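Local atomic coordinates of cutm, flavoprotein of carbon monoxide dehydrogenase (Hydrogenophaga pseudoflava, PDB entry 1FFV), a protein that binds FAD as the flavoprotein subunit of carbon monoxide dehydrogenase and probably passes electrons from CO oxidation to an external acceptor. Residues Lys99-Pro104 with Asn123-Leu128; Pro92-Ala97 with Ile130-His135. All coordinates share one frame; numbering follows the deposited sequence.

Contact 1: residues Lys99-Pro104 with Asn123-Leu128; sequences KLIADP and NDHPAL. With FAD (flavin-adenine dinucleotide), chain J.
The flavin end of the FAD pocket is where 99-104 meets 123-128, with Ile101 lying against Asp124 and His125. The side chains of Ile101 and Asp124 run alongside each other, pointing opposite ways. CG1 of Ile101 comes to 3.4 Å from OD2 of Asp124. CD1 of Ile101 reaches on to the His125 ring, 3.5 Å from its NE2, and the isoleucine chain lies nearly perpendicular to the histidine side chain. The other branch, CG2, lies anti to the backbone N and packs against the pyrimidine part of the flavin, with C2 of FAD 3.5 Å away. That same part of the flavin is read by polar groups. Asp124 grips it twice: its backbone N donates to O2 of FAD at 2.9 Å, and OD2 accepts from N3 of FAD at 2.8 Å, with an N-H...O angle of 161°. Ala102 N gives a weak, long but nearly straight bond to O4 of FAD, at 3.4 Å. The Asp124 carboxylate is held in turn by Tyr183, bonded to OD1, and by Lys185, which forms a salt bridge to OD2. NE2 of His125 is hydrogen-bonded to Glu78. A glycine at Ile101 would probably open a gap between the flavin and His125, and the imidazole would lose one of its apolar neighbours. Bonds from Ala102 and Asp124 to O2, N3 and O4 probably limit how the isoalloxazine can turn, as expected of a flavin site in the FAD-binding domain of molybdopterin dehydrogenases.

Contact 2: residues Pro92-Ala97 with Ile130-His135; sequences PLLAEA and IAVEAH
Leu93 holds CG anti to its backbone N, chi1 -151°, and this carries CD1 out from helix 92-97 to CG1 of Val132. On the other side, Val132 sets CG1 anti to its carbonyl carbon, chi1 -61°. The two methyls meet at 3.6 Å, and the two side chains meet at a slant. Leu94 leaves its helix beside the contact, but CD2 still comes to 4.2 Å from the same CG1 of Val132. One valine methyl thus serves two consecutive leucines. The contact is wholly apolar across the two segments, and all three residues are buried. It joins helix 92-97 to the C-terminal end of helix 125-131, within the FAD-binding domain. That helix ends in a Schellman motif: Glu133 has positive phi (64°), and its N bonds back to Ile130 O at 3.0 Å. The chain then leads into strand 135-140. Val132 comes just before Glu133. Val201 of strand 196-205 touches both Leu93 and Val132, as does Phe175 from a loop. Trp181 and Tyr183 of strand 180-186 also cover Leu93.

How the contacts relate
Contacts 1 and 2 use opposite ends of helix 125-131, and their centres are 11 Å apart. Leu128, on the middle of that helix, joins them. Its CD1 lies 3.7 Å from Ala97 CB, its CD2 lies 3.7 Å from Leu93 CD2, and its CB is 4.1 Å from Leu94 CD2. On the other partner, helix 92-97 runs into the loop 99-104, and Glu96 and Lys99 form a salt bridge across the junction. Contact 1 touches the flavin directly. Contact 2 lies behind it, with the side chain of Leu94 about 11 Å from FAD. The same two pieces of chain thus pack together apolarly at one end and bind the cofactor at the other.

Contact 1: residues Lys99-Pro104 with Asn123-Leu128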
loop_
_atom_site.group_PDB
_atom_site.type_symbol
_atom_site.label_atom_id
_atom_site.label_comp_id
_atom_site.label_asym_id
_atom_site.label_seq_id
_atom_site.Cartn_x
_atom_site.Cartn_y
_atom_site.Cartn_z
ATOM N N LYS C 99 -32.531 -35.477 -6.027
ATOM C CA LYS C 99 -31.641 -34.828 -6.991
ATOM C C LYS C 99 -32.229 -33.512 -7.475
ATOM O O LYS C 99 -31.507 -32.643 -7.956
ATOM C CB LYS C 99 -31.389 -35.726 -8.204
ATOM C CG LYS C 99 -30.545 -36.959 -7.931
ATOM C CD LYS C 99 -30.311 -37.717 -9.228
ATOM C CE LYS C 99 -29.583 -39.034 -9.001
ATOM N NZ LYS C 99 -29.285 -39.702 -10.310
ATOM N N LEU C 100 -33.545 -33.387 -7.363
ATOM C CA LEU C 100 -34.255 -32.189 -7.788
ATOM C C LEU C 100 -34.346 -31.147 -6.675
ATOM O O LEU C 100 -34.967 -30.097 -6.856
ATOM C CB LEU C 100 -35.666 -32.563 -8.254
ATOM C CG LEU C 100 -35.754 -33.646 -9.332
ATOM C CD1 LEU C 100 -37.205 -34.015 -9.593
ATOM C CD2 LEU C 100 -35.057 -33.167 -10.613
ATOM N N ILE C 101 -33.745 -31.432 -5.526
ATOM C CA ILE C 101 -33.800 -30.498 -4.412
ATOM C C ILE C 101 -32.566 -29.614 -4.336
ATOM O O ILE C 101 -31.438 -30.109 -4.315
ATOM C CB ILE C 101 -33.984 -31.234 -3.060
ATOM C CG1 ILE C 101 -35.319 -31.978 -3.051
ATOM C CG2 ILE C 101 -33.929 -30.246 -1.887
ATOM C CD1 ILE C 101 -35.481 -32.904 -1.858
ATOM N N ALA C 102 -32.783 -28.305 -4.352
ATOM C CA ALA C 102 -31.691 -27.342 -4.238
ATOM C C ALA C 102 -30.510 -27.600 -5.184
ATOM O O ALA C 102 -30.702 -27.792 -6.381
ATOM C CB ALA C 102 -31.214 -27.298 -2.789
ATOM N N ASP C 103 -29.296 -27.580 -4.636
ATOM C CA ASP C 103 -28.071 -27.813 -5.399
ATOM C C ASP C 103 -27.098 -28.672 -4.566
ATOM O O ASP C 103 -27.387 -28.980 -3.408
ATOM C CB ASP C 103 -27.446 -26.474 -5.810
ATOM C CG ASP C 103 -27.016 -25.628 -4.623
ATOM O OD1 ASP C 103 -26.267 -26.133 -3.761
ATOM O OD2 ASP C 103 -27.398 -24.440 -4.573
ATOM N N PRO C 104 -25.927 -29.045 -5.124
ATOM C CA PRO C 104 -24.986 -29.873 -4.354
ATOM C C PRO C 104 -24.596 -29.372 -2.962
ATOM O O PRO C 104 -24.630 -30.140 -2.003
ATOM C CB PRO C 104 -23.779 -29.978 -5.286
ATOM C CG PRO C 104 -24.414 -29.968 -6.637
ATOM C CD PRO C 104 -25.418 -28.836 -6.491
ATOM N N ASN C 123 -41.458 -26.983 -0.292
ATOM C CA ASN C 123 -40.524 -28.100 -0.163
ATOM C C ASN C 123 -41.036 -29.376 -0.858
ATOM O O ASN C 123 -42.243 -29.549 -1.046
ATOM C CB ASN C 123 -40.216 -28.360 1.314
ATOM C CG ASN C 123 -39.218 -27.358 1.904
ATOM O OD1 ASN C 123 -38.816 -27.530 3.050
ATOM N ND2 ASN C 123 -38.807 -26.353 1.140
ATOM N N ASP C 124 -40.117 -30.263 -1.233
ATOM C CA ASP C 124 -40.472 -31.497 -1.942
ATOM C C ASP C 124 -40.773 -32.728 -1.087
ATOM O O ASP C 124 -41.662 -33.518 -1.422
ATOM C CB ASP C 124 -39.385 -31.847 -2.962
ATOM C CG ASP C 124 -39.170 -30.748 -3.992
ATOM O OD1 ASP C 124 -40.099 -30.441 -4.764
ATOM O OD2 ASP C 124 -38.062 -30.185 -4.030
ATOM N N HIS C 125 -40.045 -32.903 0.011
ATOM C CA HIS C 125 -40.262 -34.066 0.860
ATOM C C HIS C 125 -41.663 -34.229 1.414
ATOM O O HIS C 125 -42.098 -35.358 1.628
ATOM C CB HIS C 125 -39.218 -34.153 1.971
ATOM C CG HIS C 125 -37.905 -34.679 1.498
ATOM N ND1 HIS C 125 -37.767 -35.936 0.950
ATOM C CD2 HIS C 125 -36.682 -34.106 1.438
ATOM C CE1 HIS C 125 -36.515 -36.115 0.572
ATOM N NE2 HIS C 125 -35.835 -35.020 0.858
ATOM N N PRO C 126 -42.371 -33.119 1.713
ATOM C CA PRO C 126 -43.726 -33.330 2.231
ATOM C C PRO C 126 -44.568 -34.203 1.276
ATOM O O PRO C 126 -45.058 -35.258 1.678
ATOM C CB PRO C 126 -44.259 -31.903 2.361
ATOM C CG PRO C 126 -43.030 -31.153 2.788
ATOM C CD PRO C 126 -41.968 -31.705 1.862
ATOM N N ALA C 127 -44.677 -33.816 0.005
ATOM C CA ALA C 127 -45.454 -34.611 -0.951
ATOM C C ALA C 127 -44.844 -36.000 -1.132
ATOM O O ALA C 127 -45.562 -36.995 -1.181
ATOM C CB ALA C 127 -45.563 -33.900 -2.301
ATOM N N LEU C 128 -43.520 -36.061 -1.209
ATOM C CA LEU C 128 -42.824 -37.326 -1.367
ATOM C C LEU C 128 -43.117 -38.284 -0.221
ATOM O O LEU C 128 -43.349 -39.479 -0.444
ATOM C CB LEU C 128 -41.317 -37.090 -1.475
ATOM C CG LEU C 128 -40.830 -36.475 -2.793
ATOM C CD1 LEU C 128 -39.385 -36.040 -2.658
ATOM C CD2 LEU C 128 -40.994 -37.486 -3.920
HETATM P PA FAD J . -33.282 -26.166 9.176
HETATM O O1A FAD J . -32.742 -26.258 10.543
HETATM O O2A FAD J . -32.896 -25.141 8.376
HETATM O O5B FAD J . -34.751 -26.057 9.415
HETATM C C5B FAD J . -35.429 -27.038 10.175
HETATM C C4B FAD J . -36.760 -26.445 10.617
HETATM O O4B FAD J . -37.474 -27.599 11.160
HETATM C C3B FAD J . -36.726 -25.539 11.819
HETATM O O3B FAD J . -37.914 -24.911 12.142
HETATM C C2B FAD J . -36.166 -26.512 12.834
HETATM O O2B FAD J . -36.278 -26.001 14.118
HETATM C C1B FAD J . -37.023 -27.714 12.587
HETATM N N9A FAD J . -36.357 -29.005 12.599
HETATM C C8A FAD J . -35.254 -29.385 11.878
HETATM N N7A FAD J . -34.893 -30.644 12.113
HETATM C C5A FAD J . -35.802 -31.098 13.034
HETATM C C6A FAD J . -35.958 -32.392 13.682
HETATM N N6A FAD J . -35.176 -33.418 13.481
HETATM N N1A FAD J . -37.004 -32.461 14.554
HETATM C C2A FAD J . -37.839 -31.425 14.791
HETATM N N3A FAD J . -37.778 -30.213 14.243
HETATM C C4A FAD J . -36.742 -30.096 13.361
HETATM N N1 FAD J . -36.023 -27.604 -0.347
HETATM C C2 FAD J . -36.774 -28.319 -1.172
HETATM O O2 FAD J . -37.502 -29.164 -0.767
HETATM N N3 FAD J . -36.761 -28.130 -2.575
HETATM C C4 FAD J . -35.963 -27.185 -3.160
HETATM O O4 FAD J . -35.977 -27.055 -4.368
HETATM C C4X FAD J . -35.137 -26.386 -2.270
HETATM N N5 FAD J . -34.339 -25.446 -2.785
HETATM C C5X FAD J . -33.584 -24.726 -1.914
HETATM C C6 FAD J . -32.757 -23.747 -2.465
HETATM C C7 FAD J . -31.961 -22.970 -1.686
HETATM C C7M FAD J . -31.080 -21.916 -2.313
HETATM C C8 FAD J . -31.952 -23.148 -0.258
HETATM C C8M FAD J . -31.079 -22.296 0.633
HETATM C C9 FAD J . -32.774 -24.131 0.316
HETATM C C9A FAD J . -33.580 -24.912 -0.502
HETATM N N10 FAD J . -34.440 -25.924 0.014
HETATM C C10 FAD J . -35.201 -26.646 -0.831
HETATM C "C1'" FAD J . -34.455 -26.181 1.492
HETATM C "C2'" FAD J . -33.640 -27.352 2.215
HETATM O "O2'" FAD J . -34.172 -28.182 1.218
HETATM C "C3'" FAD J . -34.320 -26.809 3.457
HETATM O "O3'" FAD J . -32.880 -26.893 3.561
HETATM C "C4'" FAD J . -34.234 -27.547 4.776
HETATM O "O4'" FAD J . -35.605 -27.205 4.391
HETATM C "C5'" FAD J . -34.778 -27.077 6.130
HETATM O "O5'" FAD J . -33.908 -28.412 6.368
HETATM P P FAD J . -32.673 -28.227 7.251
HETATM O O1P FAD J . -32.128 -29.662 7.431
HETATM O O2P FAD J . -31.734 -27.353 6.729
HETATM O O3P FAD J . -33.119 -27.612 8.513
#

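Contact 2: residues Pro92-Ala97 with Ile130-His135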
loop_
_atom_site.group_PDB
_atom_site.type_symbol
_atom_site.label_atom_id
_atom_site.label_comp_id
_atom_site.label_asym_id
_atom_site.label_seq_id
_atom_site.Cartn_x
_atom_site.Cartn_y
_atom_site.Cartn_z
ATOM N N PRO C 92 -36.368 -46.163 -4.611
ATOM C CA PRO C 92 -35.799 -45.414 -5.740
ATOM C C PRO C 92 -36.358 -44.009 -5.943
ATOM O O PRO C 92 -35.642 -43.119 -6.410
ATOM C CB PRO C 92 -36.074 -46.328 -6.938
ATOM C CG PRO C 92 -37.231 -47.187 -6.479
ATOM C CD PRO C 92 -36.873 -47.472 -5.057
ATOM N N LEU C 93 -37.618 -43.805 -5.559
ATOM C CA LEU C 93 -38.277 -42.502 -5.689
ATOM C C LEU C 93 -37.546 -41.417 -4.903
ATOM O O LEU C 93 -37.281 -40.341 -5.429
ATOM C CB LEU C 93 -39.713 -42.571 -5.170
ATOM C CG LEU C 93 -40.815 -41.659 -5.722
ATOM C CD1 LEU C 93 -41.861 -41.455 -4.637
ATOM C CD2 LEU C 93 -40.306 -40.321 -6.201
ATOM N N LEU C 94 -37.250 -41.693 -3.634
ATOM C CA LEU C 94 -36.581 -40.714 -2.780
ATOM C C LEU C 94 -35.187 -40.354 -3.269
ATOM O O LEU C 94 -34.804 -39.181 -3.260
ATOM C CB LEU C 94 -36.524 -41.201 -1.331
ATOM C CG LEU C 94 -37.868 -41.425 -0.631
ATOM C CD1 LEU C 94 -37.629 -41.665 0.854
ATOM C CD2 LEU C 94 -38.784 -40.219 -0.832
ATOM N N ALA C 95 -34.458 -41.360 -3.742
ATOM C CA ALA C 95 -33.101 -41.164 -4.236
ATOM C C ALA C 95 -33.065 -40.279 -5.483
ATOM O O ALA C 95 -32.227 -39.386 -5.595
ATOM C CB ALA C 95 -32.448 -42.513 -4.517
ATOM N N GLU C 96 -33.990 -40.510 -6.404
ATOM C CA GLU C 96 -34.036 -39.730 -7.636
ATOM C C GLU C 96 -34.625 -38.341 -7.450
ATOM O O GLU C 96 -34.130 -37.374 -8.018
ATOM C CB GLU C 96 -34.809 -40.488 -8.719
ATOM C CG GLU C 96 -34.023 -41.628 -9.348
ATOM C CD GLU C 96 -32.764 -41.142 -10.062
ATOM O OE1 GLU C 96 -32.884 -40.401 -11.072
ATOM O OE2 GLU C 96 -31.655 -41.508 -9.609
ATOM N N ALA C 97 -35.681 -38.255 -6.651
ATOM C CA ALA C 97 -36.361 -36.997 -6.385
ATOM C C ALA C 97 -35.491 -36.029 -5.596
ATOM O O ALA C 97 -35.605 -34.814 -5.757
ATOM C CB ALA C 97 -37.663 -37.252 -5.646
ATOM N N ILE C 130 -45.745 -38.415 1.611
ATOM C CA ILE C 130 -47.131 -38.860 1.516
ATOM C C ILE C 130 -47.229 -39.976 0.466
ATOM O O ILE C 130 -47.806 -41.033 0.718
ATOM C CB ILE C 130 -48.061 -37.680 1.146
ATOM C CG1 ILE C 130 -48.053 -36.644 2.277
ATOM C CG2 ILE C 130 -49.478 -38.169 0.855
ATOM C CD1 ILE C 130 -48.866 -35.392 2.000
ATOM N N ALA C 131 -46.610 -39.765 -0.690
ATOM C CA ALA C 131 -46.635 -40.761 -1.750
ATOM C C ALA C 131 -46.043 -42.117 -1.329
ATOM O O ALA C 131 -46.555 -43.169 -1.721
ATOM C CB ALA C 131 -45.917 -40.231 -2.978
ATOM N N VAL C 132 -44.961 -42.091 -0.550
ATOM C CA VAL C 132 -44.315 -43.326 -0.095
ATOM C C VAL C 132 -44.913 -43.884 1.201
ATOM O O VAL C 132 -44.484 -44.926 1.690
ATOM C CB VAL C 132 -42.772 -43.163 0.068
ATOM C CG1 VAL C 132 -42.135 -42.790 -1.269
ATOM C CG2 VAL C 132 -42.443 -42.119 1.137
ATOM N N GLU C 133 -45.891 -43.167 1.752
ATOM C CA GLU C 133 -46.599 -43.565 2.972
ATOM C C GLU C 133 -45.713 -43.607 4.208
ATOM O O GLU C 133 -45.861 -44.478 5.071
ATOM C CB GLU C 133 -47.289 -44.919 2.768
ATOM C CG GLU C 133 -48.318 -44.927 1.660
ATOM C CD GLU C 133 -48.916 -46.302 1.438
ATOM O OE1 GLU C 133 -49.867 -46.667 2.157
ATOM O OE2 GLU C 133 -48.440 -47.026 0.546
ATOM N N ALA C 134 -44.814 -42.636 4.309
ATOM C CA ALA C 134 -43.898 -42.559 5.431
ATOM C C ALA C 134 -44.585 -42.238 6.750
ATOM O O ALA C 134 -45.737 -41.805 6.791
ATOM C CB ALA C 134 -42.831 -41.521 5.146
ATOM N N HIS C 135 -43.866 -42.499 7.829
ATOM C CA HIS C 135 -44.332 -42.211 9.173
ATOM C C HIS C 135 -43.141 -41.590 9.889
ATOM O O HIS C 135 -41.992 -41.935 9.617
ATOM C CB HIS C 135 -44.800 -43.479 9.883
ATOM C CG HIS C 135 -46.119 -43.990 9.394
ATOM N ND1 HIS C 135 -46.260 -44.672 8.205
ATOM C CD2 HIS C 135 -47.357 -43.915 9.935
ATOM C CE1 HIS C 135 -47.529 -44.998 8.033
ATOM N NE2 HIS C 135 -48.215 -44.551 9.070
#